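Local coordinates for FAD:protein FMN transferase (Vibrio cholerae, PDB 6NXI) that probably transfers the FMN moiety of FAD, with magnesium as cofactor, onto a threonine hydroxyl of a target flavoprotein, at residues Leu102-Phe108 with Tyr239-Ile243; Ile251-Val256 with Met276-Glu280. The contacts are given in a common frame with arbitrary orientation. Where two conformers were deposited one is given. Residues are numbered along the deposited sequence.

Contact 1: Leu102-Phe108 with Tyr239-Ile243. With FAD (flavin-adenine dinucleotide), chain B.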
loop_
_atom_site.group_PDB
_atom_site.type_symbol
_atom_site.label_atom_id
_atom_site.label_comp_id
_atom_site.label_asym_id
_atom_site.label_seq_id
_atom_site.Cartn_x
_atom_site.Cartn_y
_atom_site.Cartn_z
ATOM N N LEU A 102 -8.209 14.735 -4.627
ATOM C CA LEU A 102 -7.749 15.354 -3.351
ATOM C C LEU A 102 -6.265 15.089 -3.151
ATOM O O LEU A 102 -5.524 16.008 -2.799
ATOM C CB LEU A 102 -8.595 14.789 -2.213
ATOM C CG LEU A 102 -10.099 15.086 -2.315
ATOM C CD1 LEU A 102 -10.889 14.147 -1.457
ATOM C CD2 LEU A 102 -10.378 16.511 -1.895
ATOM N N VAL A 103 -5.814 13.879 -3.435
ATOM C CA VAL A 103 -4.354 13.580 -3.368
ATOM C C VAL A 103 -3.615 14.568 -4.287
ATOM O O VAL A 103 -2.584 15.140 -3.934
ATOM C CB VAL A 103 -4.107 12.131 -3.794
ATOM C CG1 VAL A 103 -2.634 11.834 -3.995
ATOM C CG2 VAL A 103 -4.750 11.150 -2.811
ATOM N N ASN A 104 -4.157 14.774 -5.481
ATOM C CA ASN A 104 -3.546 15.644 -6.493
ATOM C C ASN A 104 -3.613 17.088 -5.991
ATOM O O ASN A 104 -2.583 17.766 -6.054
ATOM C CB ASN A 104 -4.221 15.478 -7.840
ATOM C CG ASN A 104 -4.015 14.100 -8.448
ATOM O OD1 ASN A 104 -3.296 13.277 -7.907
ATOM N ND2 ASN A 104 -4.768 13.820 -9.508
ATOM N N LEU A 105 -4.753 17.522 -5.457
ATOM C CA LEU A 105 -4.898 18.910 -4.925
ATOM C C LEU A 105 -3.800 19.219 -3.900
ATOM O O LEU A 105 -3.255 20.346 -3.906
ATOM C CB LEU A 105 -6.294 19.071 -4.337
ATOM C CG LEU A 105 -6.599 20.453 -3.758
ATOM C CD1 LEU A 105 -6.728 21.504 -4.856
ATOM C CD2 LEU A 105 -7.849 20.415 -2.911
ATOM N N TRP A 106 -3.571 18.300 -2.979
ATOM C CA TRP A 106 -2.664 18.546 -1.840
ATOM C C TRP A 106 -1.193 18.416 -2.227
ATOM O O TRP A 106 -0.359 18.650 -1.368
ATOM C CB TRP A 106 -3.072 17.667 -0.663
ATOM C CG TRP A 106 -4.338 18.149 -0.029
ATOM C CD1 TRP A 106 -5.571 17.574 -0.070
ATOM C CD2 TRP A 106 -4.516 19.382 0.693
ATOM N NE1 TRP A 106 -6.481 18.347 0.581
ATOM C CE2 TRP A 106 -5.865 19.435 1.088
ATOM C CE3 TRP A 106 -3.629 20.364 1.136
ATOM C CZ2 TRP A 106 -6.380 20.484 1.840
ATOM C CZ3 TRP A 106 -4.138 21.396 1.898
ATOM C CH2 TRP A 106 -5.492 21.438 2.226
ATOM N N GLY A 107 -0.881 17.945 -3.439
ATOM C CA GLY A 107 0.490 17.951 -3.971
ATOM C C GLY A 107 1.136 16.588 -3.996
ATOM O O GLY A 107 2.391 16.556 -4.110
ATOM N N PHE A 108 0.380 15.504 -3.878
ATOM C CA PHE A 108 0.941 14.146 -3.702
ATOM C C PHE A 108 0.710 13.265 -4.917
ATOM O O PHE A 108 0.879 12.018 -4.779
ATOM C CB PHE A 108 0.410 13.536 -2.418
ATOM C CG PHE A 108 0.810 14.308 -1.191
ATOM C CD1 PHE A 108 2.109 14.242 -0.753
ATOM C CD2 PHE A 108 -0.125 15.047 -0.476
ATOM C CE1 PHE A 108 2.475 14.902 0.402
ATOM C CE2 PHE A 108 0.248 15.720 0.668
ATOM C CZ PHE A 108 1.547 15.621 1.113
ATOM N N TYR A 239 0.150 17.713 7.580
ATOM C CA TYR A 239 0.314 17.640 6.110
ATOM C C TYR A 239 1.030 16.335 5.782
ATOM O O TYR A 239 2.146 16.086 6.219
ATOM C CB TYR A 239 1.035 18.873 5.562
ATOM C CG TYR A 239 1.294 18.862 4.078
ATOM C CD1 TYR A 239 0.253 19.024 3.171
ATOM C CD2 TYR A 239 2.556 18.612 3.564
ATOM C CE1 TYR A 239 0.469 19.026 1.800
ATOM C CE2 TYR A 239 2.790 18.588 2.199
ATOM C CZ TYR A 239 1.742 18.790 1.305
ATOM O OH TYR A 239 1.984 18.752 -0.051
ATOM N N SER A 240 0.323 15.466 5.107
ATOM C CA SER A 240 0.847 14.162 4.653
ATOM C C SER A 240 0.029 13.725 3.456
ATOM O O SER A 240 -1.021 14.335 3.165
ATOM C CB SER A 240 0.809 13.121 5.724
ATOM O OG SER A 240 -0.483 12.488 5.826
ATOM N N HIS A 241 0.535 12.689 2.790
ATOM C CA HIS A 241 -0.097 12.139 1.567
ATOM C C HIS A 241 -1.318 11.271 1.864
ATOM O O HIS A 241 -1.973 10.911 0.897
ATOM C CB HIS A 241 0.916 11.327 0.778
ATOM C CG HIS A 241 1.423 10.135 1.507
ATOM N ND1 HIS A 241 1.553 8.935 0.883
ATOM C CD2 HIS A 241 1.892 9.964 2.774
ATOM C CE1 HIS A 241 2.061 8.060 1.740
ATOM N NE2 HIS A 241 2.272 8.653 2.909
ATOM N N ILE A 242 -1.625 10.976 3.132
ATOM C CA ILE A 242 -2.811 10.143 3.487
ATOM C C ILE A 242 -3.987 11.068 3.731
ATOM O O ILE A 242 -3.933 11.904 4.636
ATOM C CB ILE A 242 -2.466 9.213 4.666
ATOM C CG1 ILE A 242 -1.392 8.196 4.237
ATOM C CG2 ILE A 242 -3.705 8.506 5.163
ATOM C CD1 ILE A 242 -0.789 7.454 5.416
ATOM N N ILE A 243 -5.014 10.945 2.907
ATOM C CA ILE A 243 -6.189 11.856 2.909
ATOM C C ILE A 243 -7.341 11.190 3.679
ATOM O O ILE A 243 -7.629 9.999 3.480
ATOM C CB ILE A 243 -6.579 12.195 1.446
ATOM C CG1 ILE A 243 -5.371 12.724 0.648
ATOM C CG2 ILE A 243 -7.785 13.146 1.430
ATOM C CD1 ILE A 243 -4.694 13.956 1.261
HETATM P PA FAD B . 0.266 4.268 1.452
HETATM O O1A FAD B . 0.267 4.760 2.855
HETATM O O2A FAD B . 0.285 2.815 1.184
HETATM O O5B FAD B . -0.963 4.903 0.652
HETATM C C5B FAD B . -0.916 6.348 0.514
HETATM C C4B FAD B . -1.198 6.769 -0.908
HETATM O O4B FAD B . -2.515 6.354 -1.347
HETATM C C3B FAD B . -1.161 8.288 -1.068
HETATM O O3B FAD B . 0.151 8.702 -1.452
HETATM C C2B FAD B . -2.232 8.551 -2.133
HETATM O O2B FAD B . -1.719 8.351 -3.431
HETATM C C1B FAD B . -3.262 7.476 -1.812
HETATM N N9A FAD B . -4.241 7.801 -0.798
HETATM C C8A FAD B . -4.214 8.831 0.153
HETATM N N7A FAD B . -5.211 8.735 0.998
HETATM C C5A FAD B . -5.965 7.653 0.589
HETATM C C6A FAD B . -7.153 7.095 1.082
HETATM N N6A FAD B . -7.792 7.522 2.186
HETATM N N1A FAD B . -7.598 5.984 0.460
HETATM C C2A FAD B . -6.945 5.545 -0.635
HETATM N N3A FAD B . -5.809 5.991 -1.188
HETATM C C4A FAD B . -5.373 7.071 -0.518
HETATM N N1 FAD B . 5.407 7.998 -7.666
HETATM C C2 FAD B . 6.110 8.823 -8.516
HETATM O O2 FAD B . 6.654 9.861 -8.077
HETATM N N3 FAD B . 6.265 8.531 -9.833
HETATM C C4 FAD B . 5.714 7.414 -10.405
HETATM O O4 FAD B . 5.844 7.195 -11.602
HETATM C C4X FAD B . 4.953 6.540 -9.559
HETATM N N5 FAD B . 4.399 5.466 -10.083
HETATM C C5X FAD B . 3.666 4.647 -9.255
HETATM C C6 FAD B . 3.043 3.505 -9.798
HETATM C C7 FAD B . 2.294 2.630 -9.041
HETATM C C7M FAD B . 1.659 1.421 -9.690
HETATM C C8 FAD B . 2.163 2.885 -7.655
HETATM C C8M FAD B . 1.348 1.981 -6.767
HETATM C C9 FAD B . 2.771 4.017 -7.103
HETATM C C9A FAD B . 3.533 4.907 -7.873
HETATM N N10 FAD B . 4.133 6.062 -7.357
HETATM C C10 FAD B . 4.858 6.913 -8.172
HETATM C "C1'" FAD B . 4.075 6.339 -5.906
HETATM C "C2'" FAD B . 2.779 6.888 -5.429
HETATM O "O2'" FAD B . 2.532 8.164 -6.010
HETATM C "C3'" FAD B . 2.830 7.041 -3.899
HETATM O "O3'" FAD B . 3.812 7.964 -3.483
HETATM C "C4'" FAD B . 3.166 5.764 -3.153
HETATM O "O4'" FAD B . 2.508 4.673 -3.777
HETATM C "C5'" FAD B . 2.852 5.877 -1.674
HETATM O "O5'" FAD B . 3.004 4.562 -1.085
HETATM P P FAD B . 3.021 4.420 0.491
HETATM O O1P FAD B . 3.875 5.428 1.115
HETATM O O2P FAD B . 3.213 2.930 0.667
HETATM O O3P FAD B . 1.527 4.889 0.759
#
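One direct hydrogen bond joins the two segments: Tyr239 OH donates to the backbone Trp106 O at 2.7 Å. Helix 100-105 is closed off by a Schellman motif, with Phe108 N to Val103 O at 3.0 Å, Gly107 N to Asn104 O at 3.1 Å and Gly107 at positive phi (106°), where a CB would collide with the preceding carbonyl. After it, Phe108 points its CB toward 239-243, with Phe108 CA 5.7 Å from His241 CA.

Aromatic contacts centre on Phe108, which is covered more than any other residue here (100 Å²). His241 CA lies 3.5 Å from the Phe108 ring centroid and only 9° off the ring normal, a CH-pi contact. On Tyr239 the same ring packs obliquely, centroids 4.7 Å apart and planes at 34°.

Most of the apolar packing is on Ile243, whose CG1 meets Val103 CG2 at 3.9 Å, whose CG2 meets Leu102 CB at 4.1 Å and whose CD1 meets Trp106 CD1 at 4.0 Å; Trp106 CE3 also meets Tyr239 CE1 at 4.4 Å. Trp106 NE1 is hydrogen-bonded to Gly248 O.

The same loop also faces FAD. Ile243 N donates to N7A of FAD (2.9 Å), N6A of FAD donates to Ile243 O (2.8 Å), and His241 ND1 is hydrogen-bonded to the ribose O3B of FAD (2.7 Å). Backbone reading of the adenine edge, backed by a helix end, marks this as the adenosine part of the ApbE FAD site.

Contact 2: Ile251-Val256 with Met276-Glu280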
loop_
_atom_site.group_PDB
_atom_site.type_symbol
_atom_site.label_atom_id
_atom_site.label_comp_id
_atom_site.label_asym_id
_atom_site.label_seq_id
_atom_site.Cartn_x
_atom_site.Cartn_y
_atom_site.Cartn_z
ATOM N N ILE A 251 -4.948 13.499 6.844
ATOM C CA ILE A 251 -5.421 12.962 8.140
ATOM C C ILE A 251 -4.839 13.793 9.269
ATOM O O ILE A 251 -3.690 14.252 9.180
ATOM C CB ILE A 251 -5.138 11.463 8.313
ATOM C CG1 ILE A 251 -3.658 11.105 8.139
ATOM C CG2 ILE A 251 -6.055 10.688 7.393
ATOM C CD1 ILE A 251 -3.323 9.715 8.653
ATOM N N ASN A 252 -5.675 13.981 10.262
ATOM C CA ASN A 252 -5.356 14.714 11.496
ATOM C C ASN A 252 -5.854 13.811 12.615
ATOM O O ASN A 252 -7.057 13.940 13.028
ATOM C CB ASN A 252 -6.043 16.068 11.442
ATOM C CG ASN A 252 -5.751 16.868 12.681
ATOM O OD1 ASN A 252 -4.745 16.628 13.340
ATOM N ND2 ASN A 252 -6.645 17.788 13.008
ATOM N N ASN A 253 -5.049 12.837 12.998
ATOM C CA ASN A 253 -5.367 11.951 14.128
ATOM C C ASN A 253 -4.053 11.648 14.845
ATOM O O ASN A 253 -3.059 12.249 14.445
ATOM C CB ASN A 253 -6.241 10.766 13.737
ATOM C CG ASN A 253 -5.542 9.738 12.883
ATOM O OD1 ASN A 253 -4.308 9.688 12.864
ATOM N ND2 ASN A 253 -6.335 8.904 12.213
ATOM N N ARG A 254 -4.096 10.757 15.829
ATOM C CA ARG A 254 -2.959 10.503 16.740
ATOM C C ARG A 254 -2.076 9.431 16.118
ATOM O O ARG A 254 -1.044 9.121 16.748
ATOM C CB ARG A 254 -3.426 10.072 18.131
ATOM C CG ARG A 254 -4.021 11.189 18.979
ATOM C CD ARG A 254 -4.662 10.600 20.218
ATOM N NE ARG A 254 -5.988 10.057 19.953
ATOM C CZ ARG A 254 -7.122 10.766 19.967
ATOM N NH1 ARG A 254 -7.121 12.074 20.199
ATOM N NH2 ARG A 254 -8.265 10.154 19.716
ATOM N N VAL A 255 -2.455 8.850 14.983
ATOM C CA VAL A 255 -1.765 7.626 14.507
ATOM C C VAL A 255 -0.443 7.999 13.845
ATOM O O VAL A 255 -0.437 8.793 12.933
ATOM C CB VAL A 255 -2.648 6.772 13.586
ATOM C CG1 VAL A 255 -1.893 5.516 13.137
ATOM C CG2 VAL A 255 -3.960 6.418 14.270
ATOM N N VAL A 256 0.645 7.394 14.316
ATOM C CA VAL A 256 2.013 7.634 13.797
ATOM C C VAL A 256 2.288 6.613 12.684
ATOM O O VAL A 256 2.779 7.007 11.625
ATOM C CB VAL A 256 3.040 7.481 14.934
ATOM C CG1 VAL A 256 4.461 7.459 14.374
ATOM C CG2 VAL A 256 2.848 8.551 15.983
ATOM N N MET A 276 -5.129 3.279 9.364
ATOM C CA MET A 276 -4.528 4.581 9.779
ATOM C C MET A 276 -5.571 5.715 9.717
ATOM O O MET A 276 -5.685 6.499 10.672
ATOM C CB MET A 276 -3.311 4.909 8.928
ATOM C CG MET A 276 -2.657 6.195 9.323
ATOM S SD MET A 276 -0.852 5.994 9.090
ATOM C CE MET A 276 -0.413 7.664 9.564
ATOM N N VAL A 277 -6.342 5.785 8.641
ATOM C CA VAL A 277 -7.370 6.832 8.420
ATOM C C VAL A 277 -8.496 6.631 9.447
ATOM O O VAL A 277 -9.065 7.646 9.939
ATOM C CB VAL A 277 -7.892 6.844 6.972
ATOM C CG1 VAL A 277 -9.081 7.761 6.817
ATOM C CG2 VAL A 277 -6.799 7.180 5.955
ATOM N N MET A 278 -8.812 5.379 9.805
ATOM C CA MET A 278 -9.906 5.093 10.790
ATOM C C MET A 278 -9.532 5.614 12.178
ATOM O O MET A 278 -10.452 6.057 12.916
ATOM C CB MET A 278 -10.200 3.591 10.884
ATOM C CG MET A 278 -10.813 3.028 9.646
ATOM S SD MET A 278 -11.278 1.278 9.914
ATOM C CE MET A 278 -12.916 1.481 10.595
ATOM N N GLY A 279 -8.238 5.607 12.509
ATOM C CA GLY A 279 -7.768 5.938 13.848
ATOM C C GLY A 279 -7.723 4.714 14.731
ATOM O O GLY A 279 -8.200 3.627 14.310
ATOM N N GLU A 280 -7.093 4.839 15.892
ATOM C CA GLU A 280 -6.754 3.644 16.705
ATOM C C GLU A 280 -8.048 3.010 17.241
ATOM O O GLU A 280 -8.125 1.757 17.241
ATOM C CB GLU A 280 -5.694 3.947 17.751
ATOM C CG GLU A 280 -6.108 4.912 18.834
ATOM C CD GLU A 280 -6.026 6.410 18.543
ATOM O OE1 GLU A 280 -5.857 6.809 17.363
ATOM O OE2 GLU A 280 -6.200 7.189 19.524
HETATM O O HOH W 1 -9.189 9.147 12.493
HETATM O O HOH W 2 -6.433 9.267 16.629
HETATM O O HOH W 3 -8.713 7.487 20.245
#
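Met276 lays its extended side chain across Ile251 and Val255, and at 100 Å² it is the most covered residue of the pair. Its CG is 3.6 Å from Ile251 CD1 and 3.9 Å from Val255 CG1, while Met276 CE reaches Val255 O at 3.6 Å. This is helix-on-sheet packing: the C-terminal end of helix 265-278 comes back against the start of strand 255-262, the strand that leads into that helix. Ile251 CG2 extends the apolar patch to Val277 CG2 (3.9 Å), and Val277 also touches FAD.

Asn253 makes the polar join. Its OD1 accepts from Val255 N at 2.9 Å, an Asx turn just before the strand, and its ND2 donates to Met276 O at 2.9 Å with an angle of 162°. Water 1 adds a second route, accepting from Asn253 ND2 (2.9 Å) and donating to Val277 O (3.0 Å). One amide thus serves both the strand entry and the carbonyls at the helix end.

Gly279 follows, with phi at 89°; at its backbone angles a CB would clash with the carbonyl O of Met278. It is also the N-cap of helix 280-289, so the chain passes from one helix to the next within a single residue. Glu280, first in that next helix, sends its carboxylate back to the strand side, where OE1 lies 3.6 Å from Val255 CG2. Water 2 links Arg254 N to Glu280 OE1, and water 3 joins Arg254 NH2 to Glu280 OE2. The direct salt bridge runs from Arg254 NE to Glu280 OE2, 2.9 Å at an angle of 175°.

From the N terminus, helix 100-105 comes first, and contact 1 closes a loop of 130 intervening residues when 239-243 returns to the end of that helix. Only then does contact 2 open, at 251-256, closing a short excursion through strand 255-262 and helix 265-278. The loops are in series, neither nested nor crossed. The contacts nevertheless touch, with centres 15 Å apart: Ile242 O and Ile251 N are 2.9 Å apart, a probable hydrogen bond, and Ile242 CG2 packs on Val277 CG2 at 3.5 Å. Helix 100-105, the FAD-binding loop, the start of strand 255-262, an interior strand of the eight-stranded antiparallel sheet, and the end of helix 265-278 are thus joined continuously.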